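Local coordinates for putative alpha-L-fucosidase (Bacteroides thetaiotaomicron VPI-5482, PDB 3GZA), which probably hydrolyses alpha-L-fucosidic linkages, releasing L-fucose from glycans, at residues N379-R384 against S428-I434; L59-V65 against I110-F114; M300-E304 against E339-F344. All coordinates share one frame; numbering follows the deposited sequence.

Contact 1. Residues N379-R384 against S428-I434; sequences NGERIR and SIALPDI
Ile383 and Ser428 form an antiparallel non-hydrogen-bonded pair, their CA atoms 4.6 Å apart, and just beyond it Ile429 N donates to Arg382 O at 3.0 Å before the two chains part. Arg382 spans the gap that opens. Its chain runs extended from CG to NE (chi2 -179°, chi3 168°), which carries the guanidinium past Ala430, whose CB lies over one face, to Leu431 O; NH1 reaches that carbonyl at 2.9 Å, near the guanidinium plane. NE turns back to Asn379 O at 3.0 Å, so one arginine ties its own turn to the facing loop, a task that needs several N-H groups on a long arm. This is the end of a beta-sandwich of the F5/8 type C kind, where the loop from strand 420-428 crosses to strand 434-440 in the other sheet. Ile383 CG1 packs on Pro432 CB at 4.0 Å, and both side chains touch Val425 of strand 420-428. Ile429 CG2 covers the centre of the Arg384 guanidinium. Farther along, Asn379 ND2 donates to Asp433 OD2 at 2.9 Å, amide and carboxylate nearly coplanar (20°); Asn376 ND2 supplies that oxygen with a second donor.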
# COMPACT_ATOMS: atom_id res chain seq x y z
N ASN A 379 -3.96 -47.01 -3.95
CA ASN A 379 -3.01 -48.10 -4.12
C ASN A 379 -2.07 -47.98 -5.33
O ASN A 379 -1.34 -48.91 -5.62
CB ASN A 379 -3.77 -49.42 -4.10
CG ASN A 379 -4.47 -49.64 -2.77
OD1 ASN A 379 -3.95 -49.28 -1.72
ND2 ASN A 379 -5.64 -50.22 -2.81
N GLY A 380 -2.09 -46.83 -5.99
CA GLY A 380 -1.15 -46.53 -7.09
C GLY A 380 -1.62 -46.82 -8.48
O GLY A 380 -2.75 -47.28 -8.68
N GLU A 381 -0.76 -46.52 -9.45
CA GLU A 381 -0.98 -46.77 -10.85
C GLU A 381 -0.30 -48.09 -11.17
O GLU A 381 0.91 -48.18 -11.43
CB GLU A 381 -0.50 -45.56 -11.68
CG GLU A 381 -1.53 -44.47 -11.56
CD GLU A 381 -1.10 -43.08 -11.98
OE1 GLU A 381 0.05 -42.91 -12.46
OE2 GLU A 381 -1.94 -42.17 -11.83
N ARG A 382 -1.10 -49.16 -11.13
CA ARG A 382 -0.58 -50.51 -11.33
C ARG A 382 -0.65 -50.97 -12.77
O ARG A 382 0.20 -51.72 -13.22
CB ARG A 382 -1.33 -51.50 -10.45
CG ARG A 382 -1.30 -51.07 -9.01
CD ARG A 382 -2.00 -52.02 -8.08
NE ARG A 382 -1.67 -51.69 -6.69
CZ ARG A 382 -1.66 -52.57 -5.69
NH1 ARG A 382 -1.97 -53.84 -5.89
NH2 ARG A 382 -1.32 -52.18 -4.47
N ILE A 383 -1.69 -50.55 -13.47
CA ILE A 383 -1.91 -50.93 -14.85
C ILE A 383 -0.90 -50.22 -15.75
O ILE A 383 -0.70 -49.01 -15.63
CB ILE A 383 -3.37 -50.57 -15.30
CG1 ILE A 383 -4.38 -51.45 -14.54
CG2 ILE A 383 -3.57 -50.76 -16.83
CD1 ILE A 383 -5.85 -51.04 -14.83
N ARG A 384 -0.20 -51.00 -16.59
CA ARG A 384 0.77 -50.46 -17.54
C ARG A 384 0.38 -50.66 -18.98
O ARG A 384 0.82 -49.90 -19.82
CB ARG A 384 2.15 -51.06 -17.28
CG ARG A 384 2.80 -50.52 -16.00
CD ARG A 384 3.07 -49.05 -16.11
NE ARG A 384 3.74 -48.53 -14.92
CZ ARG A 384 5.04 -48.60 -14.70
NH1 ARG A 384 5.85 -49.23 -15.56
NH2 ARG A 384 5.54 -48.08 -13.58
N SER A 428 1.38 -55.08 -15.77
CA SER A 428 1.09 -54.36 -14.53
C SER A 428 2.24 -54.56 -13.56
O SER A 428 2.94 -55.58 -13.60
CB SER A 428 -0.25 -54.83 -13.93
OG SER A 428 -0.24 -56.23 -13.70
N ILE A 429 2.45 -53.58 -12.70
CA ILE A 429 3.52 -53.63 -11.70
C ILE A 429 3.03 -54.20 -10.37
O ILE A 429 3.82 -54.42 -9.48
CB ILE A 429 4.21 -52.26 -11.51
CG1 ILE A 429 3.20 -51.19 -11.09
CG2 ILE A 429 5.00 -51.91 -12.82
CD1 ILE A 429 3.80 -49.88 -10.62
N ALA A 430 1.73 -54.42 -10.24
CA ALA A 430 1.13 -55.06 -9.07
C ALA A 430 -0.28 -55.49 -9.49
O ALA A 430 -0.76 -55.03 -10.52
CB ALA A 430 1.09 -54.10 -7.88
N LEU A 431 -0.91 -56.35 -8.69
CA LEU A 431 -2.25 -56.85 -9.02
C LEU A 431 -3.20 -55.66 -9.12
O LEU A 431 -3.36 -54.93 -8.15
CB LEU A 431 -2.76 -57.81 -7.95
CG LEU A 431 -4.19 -58.36 -8.20
CD1 LEU A 431 -4.28 -59.24 -9.46
CD2 LEU A 431 -4.68 -59.14 -7.00
N PRO A 432 -3.78 -55.43 -10.31
CA PRO A 432 -4.69 -54.28 -10.44
C PRO A 432 -5.87 -54.29 -9.45
O PRO A 432 -6.36 -55.35 -9.07
CB PRO A 432 -5.16 -54.35 -11.91
CG PRO A 432 -4.08 -55.16 -12.61
CD PRO A 432 -3.60 -56.13 -11.59
N ASP A 433 -6.24 -53.11 -9.01
CA ASP A 433 -7.34 -52.86 -8.09
C ASP A 433 -8.31 -51.96 -8.87
O ASP A 433 -8.30 -50.73 -8.77
CB ASP A 433 -6.78 -52.24 -6.81
CG ASP A 433 -7.83 -52.07 -5.71
OD1 ASP A 433 -9.03 -52.35 -5.92
OD2 ASP A 433 -7.44 -51.67 -4.60
N ILE A 434 -9.16 -52.62 -9.65
CA ILE A 434 -10.06 -51.93 -10.55
C ILE A 434 -11.37 -51.68 -9.81
O ILE A 434 -12.09 -52.63 -9.48
CB ILE A 434 -10.25 -52.75 -11.85
CG1 ILE A 434 -8.89 -52.88 -12.57
CG2 ILE A 434 -11.30 -52.11 -12.74
CD1 ILE A 434 -8.80 -54.02 -13.55

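Contact 2. Residues L59-V65 against I110-F114; sequences LNTDQWV and IVRDF
Thr61 sets its hydroxyl against the backbone of the facing helix: OG1 lies 3.2 Å from Asp113 O, a weak contact at most, since Ser117 OG is the stronger partner of this hydroxyl. With chi1 at 53°, OG1 sits between the backbone N and the carbonyl carbon, and the methyl CG2 is turned toward Asp113 CB. A small branched residue suits this place, where the CA atoms of Thr61 and Phe114 come within 5.5 Å. Nearby, Leu59 CD2 rests on Ile110 CG1 at 3.8 Å. The Trp64 and Phe114 side chains cross at about a right angle, Trp64 CE3 coming to the edge of the Phe114 ring at CD1, 4.0 Å away. Ile110 CG2 also reaches the indole, at CH2.

A second shell fixes these groups. Trp64 NE1 donates to Gly323 O, while Phe26 and Tyr28 pack round the indole; Leu78 of strand 75-79 touches Trp64, Ile110 and Phe114. These are neighbouring outer helices of the TIM barrel, 61-65 and 110-114, with segment axes 10.1 Å apart at 51°. Asn60 is the N-cap of the first, its OD1 accepting from Asp62 N at 3.0 Å. A water accepts a hydrogen bond from Thr61 N at 3.0 Å and donates one to Asp113 OD2 at 2.9 Å, and Arg104 forms a salt bridge with the same oxygen. With Arg104 and a donating water both on OD2, Asp113 is likely to stay charged, while apolar groups fill the inner side toward the barrel.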
# COMPACT_ATOMS: atom_id res chain seq x y z
N LEU A 59 -22.60 -8.16 -5.84
CA LEU A 59 -21.75 -9.32 -5.48
C LEU A 59 -22.55 -10.37 -4.78
O LEU A 59 -23.26 -10.09 -3.80
CB LEU A 59 -20.62 -8.88 -4.58
CG LEU A 59 -19.73 -10.07 -4.18
CD1 LEU A 59 -18.87 -10.44 -5.35
CD2 LEU A 59 -18.81 -9.80 -2.97
N ASN A 60 -22.42 -11.62 -5.25
CA ASN A 60 -23.05 -12.75 -4.60
C ASN A 60 -22.21 -14.00 -4.86
O ASN A 60 -22.36 -14.67 -5.88
CB ASN A 60 -24.46 -12.95 -5.08
CG ASN A 60 -25.14 -14.10 -4.34
OD1 ASN A 60 -24.57 -14.67 -3.42
ND2 ASN A 60 -26.42 -14.36 -4.68
N THR A 61 -21.30 -14.34 -3.95
CA THR A 61 -20.47 -15.52 -4.15
C THR A 61 -21.27 -16.81 -4.10
O THR A 61 -20.78 -17.82 -4.65
CB THR A 61 -19.31 -15.57 -3.18
OG1 THR A 61 -19.83 -15.43 -1.87
CG2 THR A 61 -18.31 -14.45 -3.45
N ASP A 62 -22.49 -16.80 -3.53
CA ASP A 62 -23.30 -18.02 -3.60
C ASP A 62 -23.55 -18.31 -5.08
O ASP A 62 -23.58 -19.46 -5.46
CB ASP A 62 -24.64 -17.89 -2.88
CG ASP A 62 -24.55 -17.96 -1.37
OD1 ASP A 62 -23.50 -18.31 -0.83
OD2 ASP A 62 -25.63 -17.65 -0.73
N GLN A 63 -23.85 -17.27 -5.88
CA GLN A 63 -24.15 -17.43 -7.32
C GLN A 63 -22.96 -17.99 -8.07
O GLN A 63 -23.10 -18.84 -8.97
CB GLN A 63 -24.72 -16.11 -7.90
CG GLN A 63 -25.20 -16.18 -9.34
CD GLN A 63 -24.16 -15.86 -10.36
OE1 GLN A 63 -23.04 -15.46 -10.01
NE2 GLN A 63 -24.50 -16.04 -11.65
N TRP A 64 -21.77 -17.53 -7.68
CA TRP A 64 -20.53 -18.05 -8.29
C TRP A 64 -20.37 -19.56 -8.05
O TRP A 64 -20.10 -20.34 -8.96
CB TRP A 64 -19.32 -17.39 -7.63
CG TRP A 64 -19.16 -15.93 -7.78
CD1 TRP A 64 -20.10 -15.01 -8.20
CD2 TRP A 64 -18.04 -15.18 -7.37
NE1 TRP A 64 -19.56 -13.74 -8.13
CE2 TRP A 64 -18.31 -13.82 -7.58
CE3 TRP A 64 -16.79 -15.54 -6.85
CZ2 TRP A 64 -17.37 -12.80 -7.31
CZ3 TRP A 64 -15.86 -14.53 -6.57
CH2 TRP A 64 -16.17 -13.18 -6.80
N VAL A 65 -20.54 -19.97 -6.79
CA VAL A 65 -20.36 -21.33 -6.38
C VAL A 65 -21.43 -22.21 -7.01
O VAL A 65 -21.15 -23.30 -7.49
CB VAL A 65 -20.30 -21.44 -4.85
CG1 VAL A 65 -20.28 -22.91 -4.39
CG2 VAL A 65 -19.04 -20.72 -4.35
N ILE A 110 -14.14 -10.62 0.52
CA ILE A 110 -14.67 -11.49 -0.50
C ILE A 110 -14.13 -12.91 -0.32
O ILE A 110 -14.82 -13.86 -0.66
CB ILE A 110 -14.37 -10.94 -1.89
CG1 ILE A 110 -15.10 -9.61 -2.06
CG2 ILE A 110 -14.80 -11.93 -3.02
CD1 ILE A 110 -14.76 -8.86 -3.34
N VAL A 111 -12.92 -13.05 0.23
CA VAL A 111 -12.40 -14.39 0.54
C VAL A 111 -13.34 -15.06 1.55
O VAL A 111 -13.68 -16.25 1.42
CB VAL A 111 -10.95 -14.33 1.04
CG1 VAL A 111 -10.50 -15.73 1.51
CG2 VAL A 111 -10.01 -13.78 -0.05
N ARG A 112 -13.79 -14.31 2.54
CA ARG A 112 -14.72 -14.87 3.53
C ARG A 112 -16.06 -15.25 2.91
O ARG A 112 -16.60 -16.32 3.12
CB ARG A 112 -14.91 -13.94 4.69
CG ARG A 112 -15.71 -14.66 5.76
CD ARG A 112 -15.63 -14.09 7.13
NE ARG A 112 -14.28 -13.82 7.57
CZ ARG A 112 -13.40 -14.75 7.98
NH1 ARG A 112 -13.71 -16.03 8.01
NH2 ARG A 112 -12.20 -14.36 8.39
N ASP A 113 -16.62 -14.31 2.15
CA ASP A 113 -17.88 -14.59 1.46
C ASP A 113 -17.71 -15.90 0.67
O ASP A 113 -18.56 -16.80 0.71
CB ASP A 113 -18.20 -13.49 0.46
CG ASP A 113 -18.77 -12.22 1.07
OD1 ASP A 113 -18.68 -11.97 2.28
OD2 ASP A 113 -19.29 -11.45 0.24
N PHE A 114 -16.61 -15.99 -0.05
CA PHE A 114 -16.32 -17.11 -0.95
C PHE A 114 -16.17 -18.44 -0.28
O PHE A 114 -16.83 -19.42 -0.68
CB PHE A 114 -15.05 -16.79 -1.72
CG PHE A 114 -14.68 -17.81 -2.74
CD1 PHE A 114 -15.25 -17.80 -3.97
CD2 PHE A 114 -13.73 -18.78 -2.47
CE1 PHE A 114 -14.94 -18.76 -4.91
CE2 PHE A 114 -13.38 -19.73 -3.45
CZ PHE A 114 -13.99 -19.71 -4.65
O HOH W 1 -21.23 -12.55 -1.56

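Contact 3. Residues M300-E304 against E339-F344; sequences MDKYE and EINRRF
Two bends in selenomethionine Met300, at chi2 (-52°) and chi3 (-55°), fold its CE back against one face of the Arg343 guanidinium, toward the rim, whereas Arg343 stays extended from CG to NE and sends its flat end across the gap between the helices. The same CE touches Ile340 CG1 at 3.8 Å; a flexible, unbranched apolar chain can serve both neighbours. Next to it Ile340 CD1 makes a CH-pi contact with Tyr303, 3.9 Å from the ring centroid, and Phe344 CE2 comes to the edge of the Tyr303 ring, 3.9 Å from Tyr303 CE2.

Beside these apolar groups the polar ends form a chain of charges. Arg343 NH1 makes a salt bridge to Glu304 OE2 at 2.8 Å, though as a hydrogen bond it is weak and bent, the carboxylate and guanidinium planes being steeply turned; Tyr370 OH, from strand 366-375, is the stronger partner of that oxygen. Glu339 OE2 accepts Arg343 NE at 2.8 Å on its anti side and Arg342 NH2 on its syn lone pair, while OE1 takes Arg342 NE at 2.9 Å. A glutamine in place of Glu339 would probably leave two arginines without their shared negative charge and Arg343 less firmly aimed at Glu304. The segments of helices 296-304 and 327-344 cross at -60°; Ile410 of the following beta-sandwich touches Tyr303 and Phe344, and Ile372 touches Phe344, so the contact sits where the TIM barrel, probably the catalytic domain, meets that domain. With two carboxylates alternating with two guanidinium groups, the arginines probably hold both glutamates in the charged form.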
# COMPACT_ATOMS: atom_id res chain seq x y z
N MSE A 300 -16.85 -30.81 -23.74
CA MSE A 300 -16.93 -32.25 -23.59
C MSE A 300 -15.68 -32.94 -24.12
O MSE A 300 -15.20 -33.89 -23.52
CB MSE A 300 -18.18 -32.81 -24.23
CG MSE A 300 -19.42 -32.34 -23.55
SE MSE A 300 -19.51 -32.59 -21.60
CE MSE A 300 -19.15 -34.56 -21.56
N ASP A 301 -15.14 -32.45 -25.24
CA ASP A 301 -13.88 -32.97 -25.80
C ASP A 301 -12.80 -32.76 -24.72
O ASP A 301 -12.02 -33.69 -24.41
CB ASP A 301 -13.56 -32.15 -27.08
CG ASP A 301 -12.23 -32.54 -27.77
OD1 ASP A 301 -11.97 -33.74 -27.99
OD2 ASP A 301 -11.46 -31.60 -28.16
N LYS A 302 -12.77 -31.58 -24.09
CA LYS A 302 -11.75 -31.32 -23.07
C LYS A 302 -11.94 -32.21 -21.86
O LYS A 302 -10.95 -32.74 -21.31
CB LYS A 302 -11.71 -29.85 -22.69
CG LYS A 302 -11.27 -28.96 -23.86
CD LYS A 302 -11.27 -27.50 -23.48
CE LYS A 302 -10.90 -26.64 -24.71
NZ LYS A 302 -9.73 -27.17 -25.45
N TYR A 303 -13.17 -32.37 -21.40
CA TYR A 303 -13.46 -33.27 -20.27
C TYR A 303 -12.89 -34.67 -20.52
O TYR A 303 -12.21 -35.26 -19.66
CB TYR A 303 -15.00 -33.33 -20.08
CG TYR A 303 -15.44 -34.27 -18.95
CD1 TYR A 303 -15.42 -33.84 -17.64
CD2 TYR A 303 -15.87 -35.55 -19.22
CE1 TYR A 303 -15.80 -34.68 -16.61
CE2 TYR A 303 -16.27 -36.37 -18.21
CZ TYR A 303 -16.23 -35.94 -16.93
OH TYR A 303 -16.61 -36.79 -15.88
N GLU A 304 -13.15 -35.21 -21.71
CA GLU A 304 -12.70 -36.58 -22.02
C GLU A 304 -11.17 -36.67 -22.11
O GLU A 304 -10.59 -37.73 -21.89
CB GLU A 304 -13.37 -37.09 -23.31
CG GLU A 304 -14.87 -37.28 -23.13
CD GLU A 304 -15.56 -37.88 -24.31
OE1 GLU A 304 -14.90 -38.32 -25.27
OE2 GLU A 304 -16.80 -37.93 -24.27
N GLU A 339 -24.53 -32.68 -19.39
CA GLU A 339 -24.09 -33.53 -20.46
C GLU A 339 -23.13 -34.60 -19.91
O GLU A 339 -23.17 -35.75 -20.34
CB GLU A 339 -23.52 -32.72 -21.60
CG GLU A 339 -23.02 -33.55 -22.74
CD GLU A 339 -24.08 -34.34 -23.48
OE1 GLU A 339 -25.29 -34.11 -23.26
OE2 GLU A 339 -23.71 -35.21 -24.28
N ILE A 340 -22.32 -34.26 -18.93
CA ILE A 340 -21.48 -35.26 -18.27
C ILE A 340 -22.38 -36.30 -17.65
O ILE A 340 -22.14 -37.51 -17.79
CB ILE A 340 -20.57 -34.65 -17.21
CG1 ILE A 340 -19.51 -33.78 -17.88
CG2 ILE A 340 -19.87 -35.74 -16.41
CD1 ILE A 340 -18.80 -32.79 -16.87
N ASN A 341 -23.44 -35.85 -16.97
CA ASN A 341 -24.38 -36.80 -16.38
C ASN A 341 -25.12 -37.62 -17.42
O ASN A 341 -25.29 -38.83 -17.25
CB ASN A 341 -25.35 -36.09 -15.47
CG ASN A 341 -24.69 -35.63 -14.17
OD1 ASN A 341 -23.69 -36.22 -13.74
ND2 ASN A 341 -25.27 -34.62 -13.53
N ARG A 342 -25.56 -36.96 -18.50
CA ARG A 342 -26.25 -37.69 -19.55
C ARG A 342 -25.40 -38.83 -20.13
O ARG A 342 -25.90 -39.95 -20.37
CB ARG A 342 -26.65 -36.76 -20.68
CG ARG A 342 -27.67 -37.39 -21.60
CD ARG A 342 -27.95 -36.53 -22.81
NE ARG A 342 -26.80 -36.49 -23.72
CZ ARG A 342 -26.48 -37.42 -24.60
NH1 ARG A 342 -27.25 -38.49 -24.80
NH2 ARG A 342 -25.39 -37.27 -25.34
N ARG A 343 -24.12 -38.56 -20.37
CA ARG A 343 -23.26 -39.56 -20.97
C ARG A 343 -22.82 -40.65 -20.01
O ARG A 343 -22.89 -41.84 -20.37
CB ARG A 343 -21.99 -38.93 -21.54
CG ARG A 343 -22.25 -37.92 -22.61
CD ARG A 343 -20.97 -37.48 -23.25
NE ARG A 343 -21.22 -36.43 -24.24
CZ ARG A 343 -20.28 -35.93 -25.03
NH1 ARG A 343 -19.05 -36.36 -24.98
NH2 ARG A 343 -20.60 -34.97 -25.89
N PHE A 344 -22.45 -40.27 -18.79
CA PHE A 344 -21.74 -41.18 -17.94
C PHE A 344 -22.35 -41.53 -16.60
O PHE A 344 -21.75 -42.31 -15.89
CB PHE A 344 -20.30 -40.66 -17.73
CG PHE A 344 -19.56 -40.35 -19.02
CD1 PHE A 344 -19.37 -41.34 -19.96
CD2 PHE A 344 -19.05 -39.09 -19.26
CE1 PHE A 344 -18.69 -41.07 -21.15
CE2 PHE A 344 -18.38 -38.81 -20.43
CZ PHE A 344 -18.20 -39.81 -21.37

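In the fold
Along the chain contact 2 comes first, then contact 3, then contact 1, each closed before the next opens. Contacts 2 and 3 both pair outer helices of the TIM barrel, yet their centres are 27 Å apart. Contact 1 belongs to the C-terminal beta-sandwich, where it ties strand 383-392 to the loop leading into strand 434-440; its centre is 26 Å from that of contact 3 and 41 Å from that of contact 2, across the chain's centre. Contact 3 lies between them: helix 327-344 ends there and the chain enters the sandwich. The three therefore sample the barrel wall, the junction between the domains and the sandwich loops, and none touches another.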